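Local coordinates for Glyco_hydro_cc domain-containing protein (Blastomyces gilchristii, PDB 6UB0), which acts as a curdlan-specific exo-beta-1,3-glucanase of glycoside hydrolase family 128, here holding laminaribiose in its -2 and -1 subsites, at residues N188-V193 with K225-I230; M45-R50 with A79-M84; L7-I12 with S24-W29; D137-H142 with Y167-V172. One frame throughout, in Å; residues are numbered along the deposited sequence.

Contacts 1, 3 and 4 are the buried ones, but they lie in different layers of the TIM-barrel-type fold. Contact 1 joins two outer helices, far from the sugar, through apolar side chains with no polar bond between the segments, and fades into solvent at the chain's C-terminus. Contact 3 pairs parallel strands by three backbone bonds, mixing aromatic and polar groups; contact 4 has a single such bond, where a loop enters its strand. Contact 2 joins two loops and is only partly buried. Contacts 2 and 3 touch each other, Trp47 and Met45 packing on Trp29, and both grip the same glucose: contact 2 by its O2, contact 3 by its ring face and O4. Contact 4 reaches the pocket through His142.

Contact 1 of 4, residues N188-V193 with K225-I230; sequences NFLKEV and KAYKTI
Leu190 of helix 183-199 fits against Ala226 and Tyr227 of helix 222-229, a helix-helix contact in the outer layer of a TIM-barrel-type fold. The better-packed, buried part is made by apolar side chains. Leu190 CD1 lies 4.2 Å from Ala226 CB, and the small alanine lets the leucine branch come close enough to meet Tyr227 CB as well, at 4.4 Å from CD1. The other branch, CD2, approaches the Tyr227 ring obliquely. Phe177 and Ser208 of the barrel strands also touch Leu190, while the Tyr227 hydroxyl bonds to Gly6 O and Ser208 N, tying the last helix to the strands beneath it.

Toward the surface the packing thins. Ile230, the final residue of the chain, crosses Lys191 at about a right angle. Lysine suits this border because its methylenes can cover an apolar neighbour while its ammonium end stays in an exposed setting. The terminal carboxylate turns elsewhere, its O bonding to Arg5. With CG1 anti to the carbonyl carbon (chi1 -73°) and CD1 anti to CA, the isoleucine extends its delta methyl to the other helix, where CD1 rests 4.1 Å from Leu190 CB and 4.0 Å from Lys191 CG.

Contact 2 of 4, residues M45-R50 with A79-M84; sequences MLWGPR and ASQANM. With BGC (beta-D-glucopyranose), chain B; GLC (alpha-D-glucopyranose), chain C.
Trp47 and Gln81 meet around one sugar hydroxyl. The indole N-H of Trp47 points in the ring plane to O2 of the beta-glucose, NE1 to O2 3.0 Å at an angle of 157°, and that O2 donates in turn to Gln81 OE1 at 2.8 Å. The two side chains cross at about a right angle, with ring and amide planes 65° apart, and OE1 lies 3.4 Å from Trp47 CZ2. The Gln81 chain bends at chi2 (-63°), which brings CD round on the sugar's side. Its NE2 lies 3.3 Å from O3 of the second glucose, the oxygen that links the two sugars.

Outside this shell, the guanidinium of Arg50 covers one face of the indole, NH2 standing 3.2 Å above the plane over the ring centre. Asn74 makes backbone hydrogen bonds with both Trp47 and Ala82, fixing the two loops together. The far end of the indole abuts the Gln81-Ala82 peptide. Beyond it, Gly48, having no side chain, admits Ala82 CB to 4.4 Å from its CA, and Pro49 CD packs on Met84 SD at 3.8 Å, the flexible thioether sliding past the rigid ring. Because O2 accepts from Trp47 NE1 and donates to Gln81 OE1, the orientation of the hydroxyl is fixed, and OE1 is further occupied by the ND2 donor of Asn74.

Contact 3 of 4, residues L7-I12 with S24-W29; sequences LAYNNI and SWSYNW. With BGC (beta-D-glucopyranose), chain B.
Tyr9 and Asn28 lie side by side, pointing the same way, with Asn28 CB over the centre of the phenol ring, 3.8 Å from its centroid and 12° off the normal: a CH-pi contact. Tyr9 takes the crowded position, CG between backbone N and carbonyl carbon (chi1 65°). Although its side chain starts out pointing away, the ring end comes nearer to 24-29. Its hydroxyl is held by Pro33 O, and a water joins it to Ser26 OG. The amide of Asn28 is gripped by Tyr42, Glu30 and Arg32.

On the face of the sheet that carries Ala8 and Tyr27, Ala8 CB sits 3.6 Å from Tyr27 CE1 and 3.8 Å from Trp29 CH2, small enough to lie against both aromatics. Trp29 follows the strand in a left-handed backbone conformation. With CG beside the backbone N (chi1 -67°), its indole offers one face to the beta-glucose, Trp29 CD2 lying 3.6 Å from the sugar's C5. The Tyr27 hydroxyl, bonded to Thr175 O, lies over the opposite face, toward the rim. Trp29 NE1 is bonded to Glu176. Beside this platform, crossing Trp29 at about a right angle, Asn10 ND2 donates to O4 of the sugar at 2.9 Å, and also to Tyr9 O, from above that carbonyl's plane.

In the backbone, Leu7 N to Trp25 O, Tyr27 N to Leu7 O and Tyr9 N to Tyr27 O link the strands in parallel. This is the first strand pair of a TIM-type barrel, opening at its C-terminal ends into a sugar subsite floored by an aromatic platform.

Contact 4 of 4, residues D137-H142 with Y167-V172; sequences DFLAVH and YGIGTV
Leu139 and Ile169 cross at about a right angle, Leu139 CD2 meeting Ile169 CD1 at 3.9 Å. On the same face, Leu139 CB meets Val172 CG1 at 3.9 Å, its partner in the parallel pairing. The beta-branched valine suits a strand, and it also touches Ile161 of the overlying helix 150-166; Ile169 likewise touches Leu127 of helix 119-130. The other gamma branch of Ile169, CG2, lies 3.6 Å from Phe138 N, against the Asp137-Phe138 peptide.

Phe138 and Thr171 pair differently. Phe138 CB meets the Thr171 methyl CG2 at 3.5 Å, while the phenyl ring leads away to stack with Trp173. Thr171 divides its two branches: OG1, anti to the backbone N (chi1 -159°), reaches Gly202 O, leaving the methyl to face Phe138. Threonine thus serves an apolar neighbour and a polar one at once.

One direct backbone bond joins the segments, Leu139 N to Thr171 O at 3.2 Å. Where the segments diverge, a water bridges Asp137 O and Gly170 N instead. Upstream, Gly168 adopts the positive phi that glycine accommodates readily, as the C-prime residue of a Schellman motif ending helix 150-166. Strand 138-146, that helix and strand 172-180 form a beta-alpha-beta crossover, the repeating element of the TIM barrel; further along the first strand, His142 touches the alpha-glucose in the ligand pocket.

Contact 1 of 4, residues N188-V193 with K225-I230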
# COMPACT_ATOMS: atom_id res chain seq x y z
N ASN A 188 -3.78 -20.45 -4.88
CA ASN A 188 -2.62 -21.19 -4.29
C ASN A 188 -1.56 -20.20 -3.80
O ASN A 188 -0.97 -20.39 -2.70
CB ASN A 188 -2.05 -22.19 -5.29
CG ASN A 188 -2.80 -23.50 -5.29
OD1 ASN A 188 -4.01 -23.54 -5.02
ND2 ASN A 188 -2.09 -24.59 -5.57
N PHE A 189 -1.38 -19.13 -4.57
CA PHE A 189 -0.41 -18.04 -4.28
C PHE A 189 -0.79 -17.44 -2.91
O PHE A 189 0.06 -17.37 -1.97
CB PHE A 189 -0.42 -17.10 -5.48
CG PHE A 189 0.38 -15.84 -5.30
CD1 PHE A 189 -0.25 -14.69 -4.82
CD2 PHE A 189 1.73 -15.77 -5.61
CE1 PHE A 189 0.48 -13.53 -4.61
CE2 PHE A 189 2.44 -14.59 -5.44
CZ PHE A 189 1.80 -13.47 -4.95
N LEU A 190 -2.07 -17.12 -2.74
CA LEU A 190 -2.55 -16.49 -1.47
C LEU A 190 -2.34 -17.47 -0.31
O LEU A 190 -1.99 -17.04 0.83
CB LEU A 190 -4.03 -16.09 -1.60
CG LEU A 190 -4.31 -14.88 -2.51
CD1 LEU A 190 -5.79 -14.74 -2.79
CD2 LEU A 190 -3.74 -13.61 -1.88
N LYS A 191 -2.53 -18.76 -0.56
CA LYS A 191 -2.25 -19.81 0.47
C LYS A 191 -0.80 -19.78 0.96
O LYS A 191 -0.59 -20.11 2.15
CB LYS A 191 -2.54 -21.21 -0.07
CG LYS A 191 -3.99 -21.44 -0.44
CD LYS A 191 -4.34 -22.91 -0.56
CE LYS A 191 -5.83 -23.14 -0.75
NZ LYS A 191 -6.30 -24.23 0.12
N GLU A 192 0.17 -19.43 0.10
CA GLU A 192 1.61 -19.38 0.46
C GLU A 192 1.93 -18.03 1.14
O GLU A 192 2.53 -18.03 2.25
CB GLU A 192 2.42 -19.63 -0.82
CG GLU A 192 3.93 -19.49 -0.69
CD GLU A 192 4.66 -20.51 0.17
OE1 GLU A 192 4.22 -21.67 0.21
OE2 GLU A 192 5.68 -20.12 0.77
N VAL A 193 1.52 -16.91 0.54
CA VAL A 193 1.99 -15.56 0.97
C VAL A 193 1.18 -15.04 2.18
O VAL A 193 1.76 -14.38 3.07
CB VAL A 193 2.01 -14.61 -0.23
CG1 VAL A 193 2.70 -15.27 -1.42
CG2 VAL A 193 0.62 -14.12 -0.65
N LYS A 225 -13.04 -15.15 -1.95
CA LYS A 225 -13.27 -16.03 -0.78
C LYS A 225 -11.96 -16.39 -0.09
O LYS A 225 -11.93 -16.40 1.15
CB LYS A 225 -13.89 -17.36 -1.20
CG LYS A 225 -15.38 -17.34 -1.49
CD LYS A 225 -15.81 -18.63 -2.19
CE LYS A 225 -17.32 -18.80 -2.26
NZ LYS A 225 -17.70 -20.23 -2.34
N ALA A 226 -10.93 -16.75 -0.85
CA ALA A 226 -9.61 -17.11 -0.30
C ALA A 226 -9.03 -15.93 0.49
O ALA A 226 -8.46 -16.13 1.60
CB ALA A 226 -8.69 -17.50 -1.42
N TYR A 227 -9.08 -14.73 -0.10
CA TYR A 227 -8.50 -13.53 0.54
C TYR A 227 -9.27 -13.27 1.84
O TYR A 227 -8.64 -12.87 2.81
CB TYR A 227 -8.56 -12.33 -0.41
CG TYR A 227 -7.86 -11.10 0.12
CD1 TYR A 227 -6.54 -11.15 0.49
CD2 TYR A 227 -8.47 -9.86 0.08
CE1 TYR A 227 -5.87 -10.03 0.96
CE2 TYR A 227 -7.81 -8.72 0.51
CZ TYR A 227 -6.48 -8.79 0.91
OH TYR A 227 -5.80 -7.70 1.38
N LYS A 228 -10.55 -13.61 1.89
CA LYS A 228 -11.47 -13.35 3.05
C LYS A 228 -11.26 -14.33 4.21
O LYS A 228 -11.59 -13.92 5.34
CB LYS A 228 -12.92 -13.45 2.59
CG LYS A 228 -13.96 -12.96 3.59
CD LYS A 228 -15.30 -12.83 2.92
CE LYS A 228 -16.33 -12.10 3.74
NZ LYS A 228 -17.66 -12.32 3.13
N THR A 229 -10.79 -15.57 3.94
CA THR A 229 -10.86 -16.72 4.88
C THR A 229 -9.47 -17.24 5.27
O THR A 229 -9.40 -17.90 6.27
CB THR A 229 -11.61 -17.92 4.27
OG1 THR A 229 -10.82 -18.39 3.19
CG2 THR A 229 -13.00 -17.61 3.78
N ILE A 230 -8.41 -16.99 4.50
CA ILE A 230 -7.14 -17.71 4.72
C ILE A 230 -6.49 -17.14 5.98
O ILE A 230 -6.59 -15.95 6.36
CB ILE A 230 -6.24 -17.66 3.48
CG1 ILE A 230 -6.80 -18.57 2.39
CG2 ILE A 230 -4.82 -18.00 3.86
CD1 ILE A 230 -6.14 -18.43 1.06
OXT ILE A 230 -5.83 -17.92 6.67

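Contact 2 of 4, residues M45-R50 with A79-M84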
# COMPACT_ATOMS: atom_id res chain seq x y z
N MET A 45 -4.54 8.69 0.63
CA MET A 45 -3.30 8.72 -0.20
C MET A 45 -3.13 10.06 -0.91
O MET A 45 -4.04 10.53 -1.58
CB MET A 45 -3.27 7.56 -1.19
CG MET A 45 -2.15 7.74 -2.22
SD MET A 45 -2.04 6.40 -3.41
CE MET A 45 -1.05 5.20 -2.53
N LEU A 46 -1.93 10.63 -0.76
CA LEU A 46 -1.36 11.64 -1.68
C LEU A 46 -0.72 10.91 -2.87
O LEU A 46 0.35 10.43 -2.74
CB LEU A 46 -0.33 12.48 -0.93
CG LEU A 46 0.27 13.62 -1.76
CD1 LEU A 46 -0.84 14.33 -2.50
CD2 LEU A 46 1.07 14.60 -0.88
N TRP A 47 -1.45 10.79 -3.96
CA TRP A 47 -1.12 9.90 -5.11
C TRP A 47 0.11 10.42 -5.84
O TRP A 47 0.90 9.60 -6.34
CB TRP A 47 -2.34 9.84 -6.02
CG TRP A 47 -2.18 8.90 -7.16
CD1 TRP A 47 -2.54 7.58 -7.20
CD2 TRP A 47 -1.55 9.19 -8.42
NE1 TRP A 47 -2.27 7.06 -8.43
CE2 TRP A 47 -1.62 8.00 -9.18
CE3 TRP A 47 -0.97 10.33 -8.99
CZ2 TRP A 47 -1.13 7.95 -10.49
CZ3 TRP A 47 -0.47 10.27 -10.28
CH2 TRP A 47 -0.55 9.09 -11.01
N GLY A 48 0.17 11.73 -5.99
CA GLY A 48 1.16 12.47 -6.79
C GLY A 48 0.79 13.95 -6.87
O GLY A 48 -0.22 14.41 -6.33
N PRO A 49 1.57 14.70 -7.68
CA PRO A 49 1.35 16.14 -7.83
C PRO A 49 -0.09 16.60 -8.10
O PRO A 49 -0.44 17.71 -7.67
CB PRO A 49 2.16 16.47 -9.09
CG PRO A 49 3.21 15.39 -9.18
CD PRO A 49 2.59 14.15 -8.56
N ARG A 50 -0.86 15.81 -8.86
CA ARG A 50 -2.26 16.16 -9.21
C ARG A 50 -3.08 16.37 -7.93
O ARG A 50 -4.14 16.95 -8.02
CB ARG A 50 -2.91 15.09 -10.08
CG ARG A 50 -3.20 13.78 -9.37
CD ARG A 50 -3.77 12.83 -10.40
NE ARG A 50 -4.20 11.52 -9.94
CZ ARG A 50 -4.06 10.39 -10.64
NH1 ARG A 50 -3.44 10.38 -11.82
NH2 ARG A 50 -4.49 9.25 -10.13
N ALA A 79 6.33 5.87 -15.20
CA ALA A 79 6.11 7.16 -15.88
C ALA A 79 4.62 7.45 -16.02
O ALA A 79 4.23 8.65 -15.88
CB ALA A 79 6.84 7.18 -17.22
N SER A 80 3.78 6.41 -16.07
CA SER A 80 2.31 6.59 -16.21
C SER A 80 1.63 6.58 -14.85
O SER A 80 0.41 6.78 -14.82
CB SER A 80 1.73 5.55 -17.07
OG SER A 80 1.87 4.31 -16.43
N GLN A 81 2.39 6.41 -13.77
CA GLN A 81 1.86 6.62 -12.39
C GLN A 81 2.35 7.98 -11.91
O GLN A 81 2.27 8.96 -12.69
CB GLN A 81 2.25 5.44 -11.52
CG GLN A 81 1.70 4.13 -12.03
CD GLN A 81 0.19 4.14 -12.02
OE1 GLN A 81 -0.44 4.74 -11.16
NE2 GLN A 81 -0.41 3.49 -13.01
N ALA A 82 2.78 8.09 -10.67
CA ALA A 82 3.08 9.40 -10.10
C ALA A 82 4.11 10.08 -11.00
O ALA A 82 4.02 11.29 -11.12
CB ALA A 82 3.58 9.31 -8.68
N ASN A 83 5.10 9.32 -11.45
CA ASN A 83 6.13 9.74 -12.45
C ASN A 83 6.93 10.90 -11.86
O ASN A 83 6.73 12.06 -12.31
CB ASN A 83 5.47 10.12 -13.77
CG ASN A 83 6.52 10.57 -14.77
OD1 ASN A 83 7.60 9.98 -14.81
ND2 ASN A 83 6.24 11.64 -15.49
N MET A 84 7.68 10.64 -10.79
CA MET A 84 8.37 11.69 -10.02
C MET A 84 9.80 11.23 -9.79
O MET A 84 10.04 10.02 -9.54
CB MET A 84 7.74 11.93 -8.64
CG MET A 84 6.29 12.30 -8.70
SD MET A 84 5.49 12.22 -7.09
CE MET A 84 6.68 13.22 -6.18
C2 BGC B . -4.04 3.70 -10.32
C3 BGC B . -5.17 4.12 -9.43
C4 BGC B . -6.23 3.06 -9.56
C5 BGC B . -5.65 1.67 -9.24
C6 BGC B . -6.51 0.41 -9.40
C1 BGC B . -3.54 2.31 -10.03
O2 BGC B . -2.99 4.64 -10.05
O3 BGC B . -5.62 5.49 -9.68
O4 BGC B . -7.26 3.51 -8.68
O5 BGC B . -4.57 1.31 -10.11
O6 BGC B . -7.12 0.48 -10.72
C1 GLC C . 0.01 -0.76 -10.39
C2 GLC C . -0.61 0.64 -10.28
C3 GLC C . -1.99 0.68 -10.93
C4 GLC C . -1.90 0.09 -12.37
C5 GLC C . -1.19 -1.23 -12.39
C6 GLC C . -1.03 -1.88 -13.78
O1 GLC C . -0.78 -1.79 -9.78
O2 GLC C . -0.78 1.17 -8.94
O3 GLC C . -2.48 2.02 -10.92
O4 GLC C . -3.19 -0.17 -12.81
O5 GLC C . 0.10 -1.04 -11.81
O6 GLC C . -0.89 -0.82 -14.68

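Contact 3 of 4, residues L7-I12 with S24-W29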
# COMPACT_ATOMS: atom_id res chain seq x y z
N LEU A 7 -8.24 -3.75 2.40
CA LEU A 7 -9.19 -3.74 1.25
C LEU A 7 -8.82 -2.55 0.36
O LEU A 7 -9.20 -1.42 0.68
CB LEU A 7 -10.61 -3.65 1.82
CG LEU A 7 -11.08 -4.92 2.56
CD1 LEU A 7 -12.44 -4.65 3.19
CD2 LEU A 7 -11.13 -6.13 1.64
N ALA A 8 -8.15 -2.83 -0.77
CA ALA A 8 -7.74 -1.85 -1.79
C ALA A 8 -8.86 -1.76 -2.86
O ALA A 8 -9.14 -2.74 -3.51
CB ALA A 8 -6.44 -2.32 -2.38
N TYR A 9 -9.56 -0.63 -2.98
CA TYR A 9 -10.79 -0.58 -3.81
C TYR A 9 -10.88 0.69 -4.65
O TYR A 9 -10.18 1.65 -4.43
CB TYR A 9 -12.04 -0.55 -2.94
CG TYR A 9 -12.24 0.66 -2.08
CD1 TYR A 9 -11.57 0.82 -0.86
CD2 TYR A 9 -13.05 1.70 -2.48
CE1 TYR A 9 -11.81 1.90 -0.04
CE2 TYR A 9 -13.27 2.80 -1.68
CZ TYR A 9 -12.62 2.93 -0.48
OH TYR A 9 -12.89 4.02 0.27
N ASN A 10 -11.75 0.62 -5.64
CA ASN A 10 -12.25 1.81 -6.37
C ASN A 10 -13.73 2.04 -6.03
O ASN A 10 -14.11 3.17 -5.61
CB ASN A 10 -11.98 1.64 -7.87
CG ASN A 10 -10.53 1.78 -8.29
OD1 ASN A 10 -10.21 1.44 -9.43
ND2 ASN A 10 -9.65 2.30 -7.45
N ASN A 11 -14.54 0.99 -6.10
CA ASN A 11 -16.00 1.04 -5.86
C ASN A 11 -16.28 0.74 -4.38
O ASN A 11 -16.02 -0.38 -3.96
CB ASN A 11 -16.73 0.04 -6.76
CG ASN A 11 -18.23 0.09 -6.64
OD1 ASN A 11 -18.78 0.76 -5.74
ND2 ASN A 11 -18.91 -0.64 -7.51
N ILE A 12 -16.72 1.72 -3.59
CA ILE A 12 -16.82 1.50 -2.11
C ILE A 12 -17.93 0.48 -1.83
O ILE A 12 -17.82 -0.27 -0.83
CB ILE A 12 -16.96 2.80 -1.30
CG1 ILE A 12 -16.68 2.48 0.17
CG2 ILE A 12 -18.30 3.45 -1.52
CD1 ILE A 12 -16.33 3.68 1.01
N SER A 24 -8.82 -4.69 8.65
CA SER A 24 -8.72 -3.58 9.60
C SER A 24 -8.71 -2.28 8.83
O SER A 24 -8.94 -1.26 9.49
CB SER A 24 -7.52 -3.76 10.47
OG SER A 24 -6.35 -3.70 9.69
N TRP A 25 -8.43 -2.32 7.52
CA TRP A 25 -8.17 -1.08 6.77
C TRP A 25 -8.49 -1.19 5.28
O TRP A 25 -8.65 -2.30 4.70
CB TRP A 25 -6.72 -0.64 7.01
CG TRP A 25 -5.69 -1.46 6.30
CD1 TRP A 25 -5.26 -2.70 6.64
CD2 TRP A 25 -4.97 -1.09 5.11
NE1 TRP A 25 -4.32 -3.14 5.75
CE2 TRP A 25 -4.12 -2.17 4.81
CE3 TRP A 25 -4.98 0.05 4.29
CZ2 TRP A 25 -3.30 -2.15 3.68
CZ3 TRP A 25 -4.17 0.07 3.19
CH2 TRP A 25 -3.30 -0.99 2.93
N SER A 26 -8.57 -0.01 4.68
CA SER A 26 -8.94 0.19 3.28
C SER A 26 -8.18 1.38 2.72
O SER A 26 -7.78 2.27 3.49
CB SER A 26 -10.38 0.39 3.10
OG SER A 26 -10.76 1.62 3.63
N TYR A 27 -8.03 1.41 1.39
CA TYR A 27 -7.57 2.61 0.67
C TYR A 27 -8.05 2.43 -0.76
O TYR A 27 -8.42 1.31 -1.11
CB TYR A 27 -6.07 2.83 0.87
CG TYR A 27 -5.15 2.16 -0.12
CD1 TYR A 27 -4.97 0.79 -0.09
CD2 TYR A 27 -4.48 2.91 -1.09
CE1 TYR A 27 -4.15 0.17 -1.03
CE2 TYR A 27 -3.59 2.31 -1.97
CZ TYR A 27 -3.45 0.93 -1.96
OH TYR A 27 -2.66 0.26 -2.88
N ASN A 28 -8.02 3.51 -1.49
CA ASN A 28 -8.56 3.59 -2.85
C ASN A 28 -7.69 4.45 -3.74
O ASN A 28 -8.23 4.96 -4.74
CB ASN A 28 -9.96 4.18 -2.80
CG ASN A 28 -10.09 5.59 -2.28
OD1 ASN A 28 -9.16 6.18 -1.71
ND2 ASN A 28 -11.26 6.14 -2.51
N TRP A 29 -6.41 4.57 -3.42
CA TRP A 29 -5.44 5.37 -4.23
C TRP A 29 -5.89 6.82 -4.37
O TRP A 29 -5.38 7.50 -5.30
CB TRP A 29 -5.33 4.75 -5.62
CG TRP A 29 -4.70 3.39 -5.69
CD1 TRP A 29 -3.37 3.13 -5.78
CD2 TRP A 29 -5.37 2.11 -5.68
NE1 TRP A 29 -3.16 1.79 -5.82
CE2 TRP A 29 -4.36 1.14 -5.77
CE3 TRP A 29 -6.70 1.70 -5.61
CZ2 TRP A 29 -4.61 -0.23 -5.75
CZ3 TRP A 29 -6.96 0.34 -5.63
CH2 TRP A 29 -5.94 -0.61 -5.75
C2 BGC B . -4.04 3.70 -10.32
C3 BGC B . -5.17 4.12 -9.43
C4 BGC B . -6.23 3.06 -9.56
C5 BGC B . -5.65 1.67 -9.24
C6 BGC B . -6.51 0.41 -9.40
C1 BGC B . -3.54 2.31 -10.03
O2 BGC B . -2.99 4.64 -10.05
O3 BGC B . -5.62 5.49 -9.68
O4 BGC B . -7.26 3.51 -8.68
O5 BGC B . -4.57 1.31 -10.11
O6 BGC B . -7.12 0.48 -10.72
O HOH W 1 -13.47 2.86 2.88
O HOH W 2 -13.21 5.34 -4.31

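Contact 4 of 4, residues D137-H142 with Y167-V172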
# COMPACT_ATOMS: atom_id res chain seq x y z
N ASP A 137 7.20 6.66 8.82
CA ASP A 137 6.87 5.61 9.81
C ASP A 137 6.92 4.26 9.13
O ASP A 137 7.13 3.29 9.83
CB ASP A 137 5.50 5.81 10.47
CG ASP A 137 5.48 7.04 11.34
OD1 ASP A 137 6.05 6.96 12.41
OD2 ASP A 137 5.00 8.10 10.88
N PHE A 138 6.68 4.18 7.81
CA PHE A 138 6.64 2.86 7.11
C PHE A 138 6.85 3.06 5.60
O PHE A 138 6.50 4.12 5.11
CB PHE A 138 5.33 2.14 7.46
CG PHE A 138 4.09 2.81 6.94
CD1 PHE A 138 3.59 2.51 5.68
CD2 PHE A 138 3.39 3.72 7.72
CE1 PHE A 138 2.44 3.13 5.21
CE2 PHE A 138 2.25 4.35 7.25
CZ PHE A 138 1.76 4.04 6.00
N LEU A 139 7.54 2.13 4.96
CA LEU A 139 7.68 2.07 3.47
C LEU A 139 6.41 1.43 2.92
O LEU A 139 5.94 0.49 3.49
CB LEU A 139 8.87 1.21 3.04
CG LEU A 139 10.25 1.62 3.56
CD1 LEU A 139 11.35 0.88 2.79
CD2 LEU A 139 10.47 3.12 3.41
N ALA A 140 5.96 1.92 1.76
CA ALA A 140 4.90 1.28 0.97
C ALA A 140 5.60 0.67 -0.24
O ALA A 140 6.43 1.36 -0.88
CB ALA A 140 3.84 2.28 0.59
N VAL A 141 5.33 -0.59 -0.54
CA VAL A 141 5.86 -1.27 -1.77
C VAL A 141 4.76 -2.09 -2.48
O VAL A 141 3.74 -2.46 -1.86
CB VAL A 141 7.02 -2.21 -1.40
CG1 VAL A 141 8.15 -1.44 -0.68
CG2 VAL A 141 6.49 -3.40 -0.61
N HIS A 142 5.00 -2.41 -3.73
CA HIS A 142 4.07 -3.18 -4.58
C HIS A 142 4.78 -4.35 -5.25
O HIS A 142 5.89 -4.09 -5.71
CB HIS A 142 3.61 -2.35 -5.73
CG HIS A 142 2.75 -1.21 -5.39
ND1 HIS A 142 2.39 -0.33 -6.32
CD2 HIS A 142 2.20 -0.82 -4.22
CE1 HIS A 142 1.58 0.56 -5.80
NE2 HIS A 142 1.44 0.31 -4.49
N TYR A 167 17.72 2.67 6.63
CA TYR A 167 17.36 4.12 6.76
C TYR A 167 16.51 4.38 8.02
O TYR A 167 15.97 5.49 8.14
CB TYR A 167 16.74 4.61 5.43
CG TYR A 167 17.74 4.69 4.29
CD1 TYR A 167 18.10 3.56 3.57
CD2 TYR A 167 18.33 5.90 3.94
CE1 TYR A 167 19.02 3.63 2.54
CE2 TYR A 167 19.26 5.98 2.91
CZ TYR A 167 19.60 4.84 2.21
OH TYR A 167 20.52 4.91 1.20
N GLY A 168 16.39 3.41 8.96
CA GLY A 168 15.73 3.61 10.28
C GLY A 168 14.20 3.68 10.25
O GLY A 168 13.57 4.27 11.17
N ILE A 169 13.59 3.07 9.24
CA ILE A 169 12.12 2.95 9.04
C ILE A 169 11.78 1.49 9.32
O ILE A 169 12.28 0.65 8.59
CB ILE A 169 11.73 3.40 7.62
CG1 ILE A 169 12.53 4.66 7.24
CG2 ILE A 169 10.22 3.58 7.49
CD1 ILE A 169 12.00 5.46 6.07
N GLY A 170 11.08 1.21 10.42
CA GLY A 170 11.05 -0.11 11.08
C GLY A 170 10.05 -1.08 10.51
O GLY A 170 10.05 -2.25 10.99
N THR A 171 9.21 -0.68 9.54
CA THR A 171 8.21 -1.59 8.94
C THR A 171 7.87 -1.18 7.51
O THR A 171 8.23 -0.05 7.13
CB THR A 171 6.95 -1.66 9.81
OG1 THR A 171 6.25 -2.87 9.50
CG2 THR A 171 6.06 -0.45 9.62
N VAL A 172 7.24 -2.09 6.76
CA VAL A 172 6.68 -1.78 5.41
C VAL A 172 5.19 -2.13 5.38
O VAL A 172 4.79 -3.18 5.94
CB VAL A 172 7.42 -2.45 4.23
CG1 VAL A 172 8.95 -2.42 4.40
CG2 VAL A 172 6.98 -3.87 3.92
O HOH W 3 9.78 3.25 11.77